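Putative uncharacterized protein Ta1305 (Thermoplasma acidophilum, PDB 4RKS) catalyses the ATP-dependent phosphorylation of (R)-mevalonate to mevalonate 3-phosphate in an alternative isoprenoid pathway of extreme acidophiles. Local coordinates at residues A[126-136]-A[154-165]; A[191-202]-A[297-308]. One frame throughout, in Å; residues are numbered along the deposited sequence.

Contact 1. Residues A[126-136]-A[154-165]; sequences SSDAGAASIGA and LRAVSESAGRSL. With MEV ((R)-mevalonate), chain C.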
loop_
_atom_site.group_PDB
_atom_site.type_symbol
_atom_site.label_atom_id
_atom_site.label_comp_id
_atom_site.label_asym_id
_atom_site.label_seq_id
_atom_site.Cartn_x
_atom_site.Cartn_y
_atom_site.Cartn_z
ATOM N N SER A 126 6.738 -9.345 -4.670
ATOM C CA SER A 126 5.413 -8.766 -4.905
ATOM C C SER A 126 5.042 -7.747 -3.836
ATOM O O SER A 126 5.432 -7.899 -2.676
ATOM C CB SER A 126 4.353 -9.865 -4.946
ATOM O OG SER A 126 3.967 -10.137 -6.274
ATOM N N SER A 127 4.283 -6.721 -4.231
ATOM C CA SER A 127 3.799 -5.683 -3.314
ATOM C C SER A 127 2.621 -4.945 -3.941
ATOM O O SER A 127 2.275 -5.203 -5.098
ATOM C CB SER A 127 4.916 -4.692 -2.975
ATOM O OG SER A 127 5.276 -3.924 -4.117
ATOM N N ASP A 128 2.019 -4.024 -3.192
ATOM C CA ASP A 128 0.996 -3.127 -3.747
ATOM C C ASP A 128 1.522 -2.354 -4.959
ATOM O O ASP A 128 0.848 -2.270 -5.984
ATOM C CB ASP A 128 0.501 -2.130 -2.693
ATOM C CG ASP A 128 -0.452 -2.754 -1.679
ATOM O OD1 ASP A 128 -1.025 -3.834 -1.958
ATOM O OD2 ASP A 128 -0.644 -2.145 -0.603
ATOM N N ALA A 129 2.712 -1.771 -4.821
ATOM C CA ALA A 129 3.367 -1.043 -5.907
ATOM C C ALA A 129 3.630 -1.942 -7.116
ATOM O O ALA A 129 3.505 -1.510 -8.260
ATOM C CB ALA A 129 4.694 -0.417 -5.417
ATOM N N GLY A 130 4.011 -3.186 -6.865
ATOM C CA GLY A 130 4.265 -4.115 -7.950
ATOM C C GLY A 130 2.980 -4.366 -8.719
ATOM O O GLY A 130 2.961 -4.320 -9.953
ATOM N N ALA A 131 1.903 -4.620 -7.976
ATOM C CA ALA A 131 0.597 -4.867 -8.566
ATOM C C ALA A 131 0.127 -3.668 -9.384
ATOM O O ALA A 131 -0.221 -3.806 -10.551
ATOM C CB ALA A 131 -0.422 -5.193 -7.481
ATOM N N ALA A 132 0.120 -2.493 -8.764
ATOM C CA ALA A 132 -0.298 -1.278 -9.453
ATOM C C ALA A 132 0.556 -1.003 -10.704
ATOM O O ALA A 132 0.039 -0.533 -11.723
ATOM C CB ALA A 132 -0.248 -0.100 -8.494
ATOM N N SER A 133 1.852 -1.323 -10.643
ATOM C CA SER A 133 2.741 -1.035 -11.774
ATOM C C SER A 133 2.369 -1.918 -12.954
ATOM O O SER A 133 2.474 -1.501 -14.117
ATOM C CB SER A 133 4.221 -1.233 -11.412
ATOM O OG SER A 133 4.493 -2.589 -11.132
ATOM N N ILE A 134 1.946 -3.142 -12.659
ATOM C CA ILE A 134 1.398 -3.999 -13.698
ATOM C C ILE A 134 0.190 -3.339 -14.338
ATOM O O ILE A 134 0.089 -3.277 -15.563
ATOM C CB ILE A 134 0.997 -5.367 -13.158
ATOM C CG1 ILE A 134 2.227 -6.084 -12.605
ATOM C CG2 ILE A 134 0.372 -6.206 -14.264
ATOM C CD1 ILE A 134 1.908 -7.382 -11.972
ATOM N N GLY A 135 -0.728 -2.845 -13.514
ATOM C CA GLY A 135 -1.888 -2.129 -14.041
ATOM C C GLY A 135 -1.537 -0.941 -14.929
ATOM O O GLY A 135 -2.130 -0.743 -15.992
ATOM N N ALA A 136 -0.560 -0.151 -14.499
ATOM C CA ALA A 136 -0.139 1.026 -15.255
ATOM C C ALA A 136 0.468 0.619 -16.575
ATOM O O ALA A 136 0.325 1.318 -17.545
ATOM C CB ALA A 136 0.873 1.870 -14.457
ATOM N N LEU A 154 -6.012 -6.821 -10.406
ATOM C CA LEU A 154 -4.720 -6.640 -9.753
ATOM C C LEU A 154 -4.700 -7.130 -8.305
ATOM O O LEU A 154 -3.629 -7.345 -7.746
ATOM C CB LEU A 154 -4.295 -5.170 -9.769
ATOM C CG LEU A 154 -4.132 -4.485 -11.125
ATOM C CD1 LEU A 154 -3.726 -3.027 -10.905
ATOM C CD2 LEU A 154 -3.142 -5.218 -12.029
ATOM N N ARG A 155 -5.865 -7.282 -7.686
ATOM C CA ARG A 155 -5.889 -7.613 -6.258
ATOM C C ARG A 155 -5.385 -9.023 -5.984
ATOM O O ARG A 155 -4.942 -9.322 -4.869
ATOM C CB ARG A 155 -7.298 -7.418 -5.678
ATOM C CG ARG A 155 -7.658 -5.950 -5.531
ATOM C CD ARG A 155 -8.903 -5.695 -4.671
ATOM N NE ARG A 155 -9.424 -4.363 -4.957
ATOM C CZ ARG A 155 -10.409 -4.147 -5.815
ATOM N NH1 ARG A 155 -10.989 -5.180 -6.408
ATOM N NH2 ARG A 155 -10.826 -2.920 -6.068
ATOM N N ALA A 156 -5.414 -9.873 -7.010
ATOM C CA ALA A 156 -4.895 -11.226 -6.901
ATOM C C ALA A 156 -3.397 -11.181 -6.657
ATOM O O ALA A 156 -2.825 -12.081 -6.057
ATOM C CB ALA A 156 -5.210 -12.033 -8.164
ATOM N N VAL A 157 -2.768 -10.116 -7.136
ATOM C CA VAL A 157 -1.362 -9.904 -6.915
ATOM C C VAL A 157 -1.147 -9.266 -5.537
ATOM O O VAL A 157 -0.276 -9.687 -4.785
ATOM C CB VAL A 157 -0.770 -9.028 -8.030
ATOM C CG1 VAL A 157 0.702 -8.748 -7.770
ATOM C CG2 VAL A 157 -0.966 -9.729 -9.377
ATOM N N SER A 158 -1.961 -8.270 -5.202
ATOM C CA SER A 158 -1.905 -7.642 -3.887
ATOM C C SER A 158 -3.218 -6.934 -3.591
ATOM O O SER A 158 -3.676 -6.126 -4.391
ATOM C CB SER A 158 -0.737 -6.656 -3.803
ATOM O OG SER A 158 -0.775 -5.927 -2.593
ATOM N N GLU A 159 -3.808 -7.214 -2.432
ATOM C CA GLU A 159 -5.180 -6.806 -2.162
ATOM C C GLU A 159 -5.361 -5.290 -2.066
ATOM O O GLU A 159 -6.479 -4.804 -2.219
ATOM C CB GLU A 159 -5.703 -7.478 -0.880
ATOM C CG GLU A 159 -4.891 -7.178 0.375
ATOM C CD GLU A 159 -3.688 -8.105 0.557
ATOM O OE1 GLU A 159 -3.445 -8.968 -0.320
ATOM O OE2 GLU A 159 -2.981 -7.969 1.587
ATOM N N SER A 160 -4.279 -4.549 -1.822
ATOM C CA SER A 160 -4.348 -3.083 -1.753
ATOM C C SER A 160 -3.690 -2.391 -2.962
ATOM O O SER A 160 -3.117 -1.300 -2.840
ATOM C CB SER A 160 -3.705 -2.575 -0.460
ATOM O OG SER A 160 -4.397 -3.054 0.680
ATOM N N ALA A 161 -3.788 -3.025 -4.129
ATOM C CA ALA A 161 -3.206 -2.493 -5.354
ATOM C C ALA A 161 -3.763 -1.104 -5.690
ATOM O O ALA A 161 -3.053 -0.252 -6.239
ATOM C CB ALA A 161 -3.450 -3.451 -6.512
ATOM N N GLY A 162 -5.030 -0.883 -5.357
ATOM C CA GLY A 162 -5.704 0.360 -5.708
ATOM C C GLY A 162 -5.106 1.604 -5.063
ATOM O O GLY A 162 -5.192 2.700 -5.620
ATOM N N ARG A 163 -4.522 1.444 -3.878
ATOM C CA ARG A 163 -3.885 2.558 -3.186
ATOM C C ARG A 163 -2.775 3.115 -4.062
ATOM O O ARG A 163 -2.625 4.320 -4.225
ATOM C CB ARG A 163 -3.307 2.112 -1.835
ATOM C CG ARG A 163 -4.308 1.778 -0.751
ATOM C CD ARG A 163 -3.571 1.096 0.433
ATOM N NE ARG A 163 -4.458 0.775 1.545
ATOM C CZ ARG A 163 -4.073 0.166 2.668
ATOM N NH1 ARG A 163 -2.810 -0.206 2.835
ATOM N NH2 ARG A 163 -4.958 -0.075 3.627
ATOM N N SER A 164 -1.991 2.209 -4.625
ATOM C CA SER A 164 -0.843 2.602 -5.404
ATOM C C SER A 164 -1.237 2.954 -6.841
ATOM O O SER A 164 -0.576 3.760 -7.476
ATOM C CB SER A 164 0.207 1.490 -5.380
ATOM O OG SER A 164 1.319 1.841 -6.177
ATOM N N LEU A 165 -2.315 2.359 -7.350
ATOM C CA LEU A 165 -2.743 2.656 -8.715
ATOM C C LEU A 165 -3.172 4.122 -8.844
ATOM O O LEU A 165 -2.775 4.813 -9.774
ATOM C CB LEU A 165 -3.884 1.717 -9.145
ATOM C CG LEU A 165 -4.363 1.865 -10.594
ATOM C CD1 LEU A 165 -3.232 1.636 -11.577
ATOM C CD2 LEU A 165 -5.540 0.928 -10.892
HETATM C C8 MEV C . -3.022 -4.599 3.858
HETATM O O8 MEV C . -3.312 -5.678 2.989
HETATM C C2 MEV C . -2.702 -5.172 5.221
HETATM C C3 MEV C . -2.037 -4.247 6.227
HETATM O O7 MEV C . -0.931 -3.568 5.691
HETATM C C4 MEV C . -3.023 -3.219 6.758
HETATM C C5 MEV C . -3.173 -2.003 5.863
HETATM O O3 MEV C . -2.163 -1.397 5.392
HETATM O O4 MEV C . -4.324 -1.605 5.565
HETATM C C6 MEV C . -1.557 -5.120 7.365
#
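Ala131 and Ala132 of helix 128-136 pack against Val157, Ala161 and Leu165 in a buried packing of that helix on the end of helix 147-154, the following turn and helix 161-165. The contact lies in the GHMP kinase N-terminal domain and holds residues of both the ATP site and the mevalonate pocket. The axes of helices 128-136 and 161-165 pass 7.5 Å apart at a crossing angle of -61°. Small residues permit this approach: Ala131 CB meets Ala161 CB at 3.6 Å. Ala131 CB also touches the CG1 branch of Val157. Ala132 CB sits by Ser164 OG and the backbone N of Leu165. Leu154 enters as a knob among Ala131, Ala132, Ile134 and Gly135. Both its methyls rest against Ala131 O. Leu154 CD1 lies 3.7 Å from Gly135 CA, where the glycine has no side chain.

Ser126 and Ser127 belong to the ATP site. Ser127 is also the N-cap of the helix, its OG accepting from Gly130 N at 3.1 Å. Asp128 turns its carboxylate to the turn at 158-161, where Ser160 N gives OD1 a weak bond; the placement of OD1 is doubtful.

Segment 154-165 carries the substrate-binding Glu159 and Arg163. The Arg163 chain runs extended from CG to NE and presents the NH1/NH2 edge of its guanidinium to the mevalonate carboxylate. Arg163 NH1 donates to mevalonate O3 at 2.9 Å, nearly straight at 173°, and Arg163 NH2 to mevalonate O4 at 2.5 Å. Ser160 OG lies over one face of this guanidinium. Glu159 OE2 lies 2.7 Å from mevalonate O8. It is hydrogen-bonded to His211 NE2, while OE1 forms a salt bridge to Arg47.

Ser164 OG bonds Tyr30 O, tying the contact to strand 24-34, which also meets Ala132 and Arg163. Helix 92-99 packs on Ile134 and Val157.

Contact 2. Residues A[191-202]-A[297-308]; sequences SGYSIVAFAFDY and SNVYVAVESENA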
loop_
_atom_site.group_PDB
_atom_site.type_symbol
_atom_site.label_atom_id
_atom_site.label_comp_id
_atom_site.label_asym_id
_atom_site.label_seq_id
_atom_site.Cartn_x
_atom_site.Cartn_y
_atom_site.Cartn_z
ATOM N N SER A 191 1.415 18.651 1.163
ATOM C CA SER A 191 2.726 19.248 0.925
ATOM C C SER A 191 3.318 19.870 2.202
ATOM O O SER A 191 4.535 20.024 2.321
ATOM C CB SER A 191 2.636 20.298 -0.183
ATOM O OG SER A 191 1.686 21.292 0.144
ATOM N N GLY A 192 2.461 20.214 3.157
ATOM C CA GLY A 192 2.927 20.769 4.415
ATOM C C GLY A 192 3.213 19.690 5.444
ATOM O O GLY A 192 3.461 19.985 6.612
ATOM N N TYR A 193 3.179 18.428 5.022
ATOM C CA TYR A 193 3.334 17.328 5.971
ATOM C C TYR A 193 4.386 16.346 5.511
ATOM O O TYR A 193 4.648 16.210 4.313
ATOM C CB TYR A 193 1.992 16.616 6.190
ATOM C CG TYR A 193 1.007 17.511 6.889
ATOM C CD1 TYR A 193 0.275 18.454 6.176
ATOM C CD2 TYR A 193 0.830 17.442 8.269
ATOM C CE1 TYR A 193 -0.615 19.300 6.814
ATOM C CE2 TYR A 193 -0.063 18.285 8.918
ATOM C CZ TYR A 193 -0.781 19.211 8.179
ATOM O OH TYR A 193 -1.670 20.055 8.797
ATOM N N SER A 194 5.011 15.684 6.474
ATOM C CA SER A 194 5.952 14.621 6.167
ATOM C C SER A 194 5.649 13.443 7.060
ATOM O O SER A 194 4.944 13.573 8.053
ATOM C CB SER A 194 7.409 15.073 6.368
ATOM O OG SER A 194 7.674 16.292 5.694
ATOM N N ILE A 195 6.199 12.289 6.706
ATOM C CA ILE A 195 6.112 11.126 7.567
ATOM C C ILE A 195 7.512 10.636 7.889
ATOM O O ILE A 195 8.302 10.342 6.983
ATOM C CB ILE A 195 5.281 10.002 6.913
ATOM C CG1 ILE A 195 3.806 10.422 6.849
ATOM C CG2 ILE A 195 5.419 8.694 7.696
ATOM C CD1 ILE A 195 2.913 9.458 6.092
ATOM N N VAL A 196 7.847 10.575 9.173
ATOM C CA VAL A 196 9.106 9.942 9.550
ATOM C C VAL A 196 8.861 8.471 9.895
ATOM O O VAL A 196 8.140 8.149 10.838
ATOM C CB VAL A 196 9.792 10.656 10.737
ATOM C CG1 VAL A 196 11.152 9.998 11.034
ATOM C CG2 VAL A 196 9.971 12.125 10.422
ATOM N N ALA A 197 9.466 7.578 9.121
ATOM C CA ALA A 197 9.293 6.149 9.358
ATOM C C ALA A 197 10.412 5.598 10.247
ATOM O O ALA A 197 11.601 5.765 9.960
ATOM C CB ALA A 197 9.239 5.389 8.029
ATOM N N PHE A 198 10.017 4.940 11.329
ATOM C CA PHE A 198 10.966 4.280 12.205
ATOM C C PHE A 198 10.884 2.783 11.993
ATOM O O PHE A 198 9.895 2.149 12.381
ATOM C CB PHE A 198 10.688 4.637 13.665
ATOM C CG PHE A 198 10.874 6.103 13.973
ATOM C CD1 PHE A 198 9.856 7.010 13.737
ATOM C CD2 PHE A 198 12.072 6.568 14.496
ATOM C CE1 PHE A 198 10.023 8.351 14.022
ATOM C CE2 PHE A 198 12.248 7.912 14.776
ATOM C CZ PHE A 198 11.223 8.803 14.543
ATOM N N ALA A 199 11.933 2.224 11.387
ATOM C CA ALA A 199 11.978 0.802 11.048
ATOM C C ALA A 199 12.709 -0.034 12.110
ATOM O O ALA A 199 13.894 0.167 12.350
ATOM C CB ALA A 199 12.638 0.622 9.686
ATOM N N PHE A 200 12.003 -0.968 12.743
ATOM C CA PHE A 200 12.595 -1.822 13.778
ATOM C C PHE A 200 12.926 -3.203 13.199
ATOM O O PHE A 200 12.343 -3.609 12.200
ATOM C CB PHE A 200 11.648 -1.954 14.974
ATOM C CG PHE A 200 11.364 -0.655 15.673
ATOM C CD1 PHE A 200 10.435 0.233 15.162
ATOM C CD2 PHE A 200 12.018 -0.331 16.854
ATOM C CE1 PHE A 200 10.174 1.429 15.802
ATOM C CE2 PHE A 200 11.760 0.860 17.501
ATOM C CZ PHE A 200 10.833 1.741 16.976
ATOM N N ASP A 201 13.847 -3.934 13.820
ATOM C CA ASP A 201 14.338 -5.161 13.190
ATOM C C ASP A 201 13.598 -6.442 13.591
ATOM O O ASP A 201 13.979 -7.529 13.154
ATOM C CB ASP A 201 15.837 -5.335 13.465
ATOM C CG ASP A 201 16.177 -5.304 14.945
ATOM O OD1 ASP A 201 17.309 -4.887 15.277
ATOM O OD2 ASP A 201 15.328 -5.694 15.777
ATOM N N TYR A 202 12.560 -6.323 14.418
ATOM C CA TYR A 202 11.732 -7.479 14.769
ATOM C C TYR A 202 11.195 -8.188 13.529
ATOM O O TYR A 202 10.752 -7.536 12.581
ATOM C CB TYR A 202 10.551 -7.070 15.643
ATOM C CG TYR A 202 10.925 -6.366 16.922
ATOM C CD1 TYR A 202 11.334 -7.083 18.042
ATOM C CD2 TYR A 202 10.851 -4.990 17.018
ATOM C CE1 TYR A 202 11.661 -6.444 19.216
ATOM C CE2 TYR A 202 11.179 -4.340 18.189
ATOM C CZ TYR A 202 11.585 -5.069 19.284
ATOM O OH TYR A 202 11.905 -4.412 20.450
ATOM N N SER A 297 7.123 -4.184 11.085
ATOM C CA SER A 297 7.716 -3.650 12.305
ATOM C C SER A 297 8.128 -2.194 12.133
ATOM O O SER A 297 9.247 -1.810 12.465
ATOM C CB SER A 297 8.922 -4.500 12.714
ATOM O OG SER A 297 8.535 -5.854 12.856
ATOM N N ASN A 298 7.214 -1.383 11.613
ATOM C CA ASN A 298 7.497 0.021 11.405
ATOM C C ASN A 298 6.520 0.906 12.160
ATOM O O ASN A 298 5.356 0.542 12.362
ATOM C CB ASN A 298 7.478 0.345 9.912
ATOM C CG ASN A 298 8.341 -0.598 9.105
ATOM O OD1 ASN A 298 9.562 -0.547 9.186
ATOM N ND2 ASN A 298 7.707 -1.472 8.324
ATOM N N VAL A 299 7.015 2.054 12.612
ATOM C CA VAL A 299 6.157 3.087 13.172
ATOM C C VAL A 299 6.253 4.323 12.298
ATOM O O VAL A 299 7.330 4.929 12.169
ATOM C CB VAL A 299 6.537 3.440 14.621
ATOM C CG1 VAL A 299 5.677 4.597 15.126
ATOM C CG2 VAL A 299 6.397 2.227 15.511
ATOM N N TYR A 300 5.123 4.689 11.704
ATOM C CA TYR A 300 5.042 5.804 10.761
ATOM C C TYR A 300 4.510 7.045 11.455
ATOM O O TYR A 300 3.391 7.038 11.948
ATOM C CB TYR A 300 4.130 5.453 9.582
ATOM C CG TYR A 300 4.563 4.260 8.777
ATOM C CD1 TYR A 300 5.597 4.366 7.848
ATOM C CD2 TYR A 300 3.913 3.034 8.908
ATOM C CE1 TYR A 300 5.977 3.283 7.086
ATOM C CE2 TYR A 300 4.292 1.948 8.153
ATOM C CZ TYR A 300 5.322 2.080 7.244
ATOM O OH TYR A 300 5.707 1.008 6.494
ATOM N N VAL A 301 5.308 8.106 11.508
ATOM C CA VAL A 301 4.901 9.293 12.255
ATOM C C VAL A 301 4.669 10.498 11.350
ATOM O O VAL A 301 5.611 11.052 10.758
ATOM C CB VAL A 301 5.944 9.650 13.335
ATOM C CG1 VAL A 301 5.422 10.753 14.218
ATOM C CG2 VAL A 301 6.251 8.429 14.166
ATOM N N ALA A 302 3.399 10.884 11.241
ATOM C CA ALA A 302 3.014 12.100 10.549
ATOM C C ALA A 302 3.427 13.316 11.357
ATOM O O ALA A 302 3.280 13.330 12.577
ATOM C CB ALA A 302 1.516 12.123 10.298
ATOM N N VAL A 303 3.906 14.347 10.670
ATOM C CA VAL A 303 4.369 15.552 11.331
ATOM C C VAL A 303 4.284 16.738 10.368
ATOM O O VAL A 303 4.372 16.569 9.141
ATOM C CB VAL A 303 5.830 15.369 11.853
ATOM C CG1 VAL A 303 6.796 15.174 10.695
ATOM C CG2 VAL A 303 6.284 16.536 12.740
ATOM N N GLU A 304 4.113 17.940 10.911
ATOM C CA GLU A 304 4.167 19.140 10.083
ATOM C C GLU A 304 5.586 19.341 9.562
ATOM O O GLU A 304 6.570 19.053 10.258
ATOM C CB GLU A 304 3.693 20.362 10.854
ATOM C CG GLU A 304 2.214 20.348 11.152
ATOM C CD GLU A 304 1.848 21.300 12.283
ATOM O OE1 GLU A 304 2.422 21.159 13.382
ATOM O OE2 GLU A 304 0.986 22.179 12.075
ATOM N N SER A 305 5.685 19.832 8.332
ATOM C CA SER A 305 6.966 19.907 7.646
ATOM C C SER A 305 8.001 20.685 8.464
ATOM O O SER A 305 9.173 20.302 8.515
ATOM C CB SER A 305 6.791 20.529 6.258
ATOM O OG SER A 305 6.370 19.538 5.327
ATOM N N GLU A 306 7.550 21.743 9.132
ATOM C CA GLU A 306 8.438 22.602 9.914
ATOM C C GLU A 306 9.109 21.852 11.074
ATOM O O GLU A 306 10.166 22.257 11.551
ATOM C CB GLU A 306 7.664 23.806 10.437
ATOM C CG GLU A 306 6.224 23.497 10.809
ATOM C CD GLU A 306 5.479 24.715 11.334
ATOM O OE1 GLU A 306 6.134 25.612 11.914
ATOM O OE2 GLU A 306 4.239 24.773 11.167
ATOM N N ASN A 307 8.506 20.742 11.498
ATOM C CA ASN A 307 9.041 19.940 12.598
ATOM C C ASN A 307 9.619 18.583 12.171
ATOM O O ASN A 307 10.029 17.788 13.022
ATOM C CB ASN A 307 7.958 19.722 13.651
ATOM C CG ASN A 307 7.418 21.022 14.211
ATOM O OD1 ASN A 307 8.181 21.912 14.594
ATOM N ND2 ASN A 307 6.093 21.142 14.257
ATOM N N ALA A 308 9.683 18.330 10.863
ATOM C CA ALA A 308 10.104 17.028 10.353
ATOM C C ALA A 308 11.582 16.720 10.614
ATOM O O ALA A 308 11.906 15.611 11.021
ATOM C CB ALA A 308 9.811 16.920 8.857
#
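Strands 193-199 and 298-304 form an antiparallel pair in the C-terminal part of this GHMP kinase. Their N-to-C directions lie 156° apart. Ser194, Val196 and Phe198 form hydrogen-bonded pairs with Val303, Val301 and Val299, each through two backbone bonds. Phe198 N, for example, reaches Val299 O at 2.8 Å. Two more backbone bonds extend the pairing, Ser305 N to Gly192 O and Phe200 N to Ser297 O.

Side chains sort onto two faces. On one, Phe198 places its ring beside Val301, with CE1 3.8 Å from Val301 CG2. Phe198 CG is anti to its carbonyl carbon (chi1 -64°), which puts Val299 O at the ring edge, in its plane. Phe200, two residues on, repeats this: Ser297 O lies at its ring edge, and CE1 is 3.9 Å from Val299 CG2. Helix 271-283 covers both rings, and helix 308-312 packs on Val196, Val301 and Val303. The other face carries Ile195, Ala197, Tyr300 and Ala302. Ile195 CG2 comes to the edge of the Tyr300 ring, while Ala197 CB touches Tyr300 CD1 at 3.8 Å.

Strand 321-327 bonds strand 193-199 along its other edge, and strand 289-292 bonds strand 298-304. At one end Tyr193 and Glu304 lie side by side, ring and carboxylate planes 25° apart. Lys244 joins them, with a salt bridge to Glu304 OE2 and a hydrogen bond with Tyr193 OH. At the end nearer the ATP-binding Arg204, Ser297 OG donates to Tyr202 O at 2.8 Å, from above the carbonyl plane.

How the contacts relate
Contact 1 is buried near the middle of the chain, whereas contact 2 is partly buried and lies farther out. Their centres are about 23 Å apart and their nearest atoms about 9 Å, without touching. They share no helix or strand and follow one another along the sequence. Contact 1 joins helices through small apolar side chains, and some of its polar groups belong to the substrate and ATP sites. Contact 2 rests on regular backbone bonds between strands, with larger aromatic and branched side chains, those of one face packed under helices 271-283 and 308-312. Mevalonate relates the two: contact 1 binds it directly, while the Tyr300 side chain of contact 2 stays about 8 Å away.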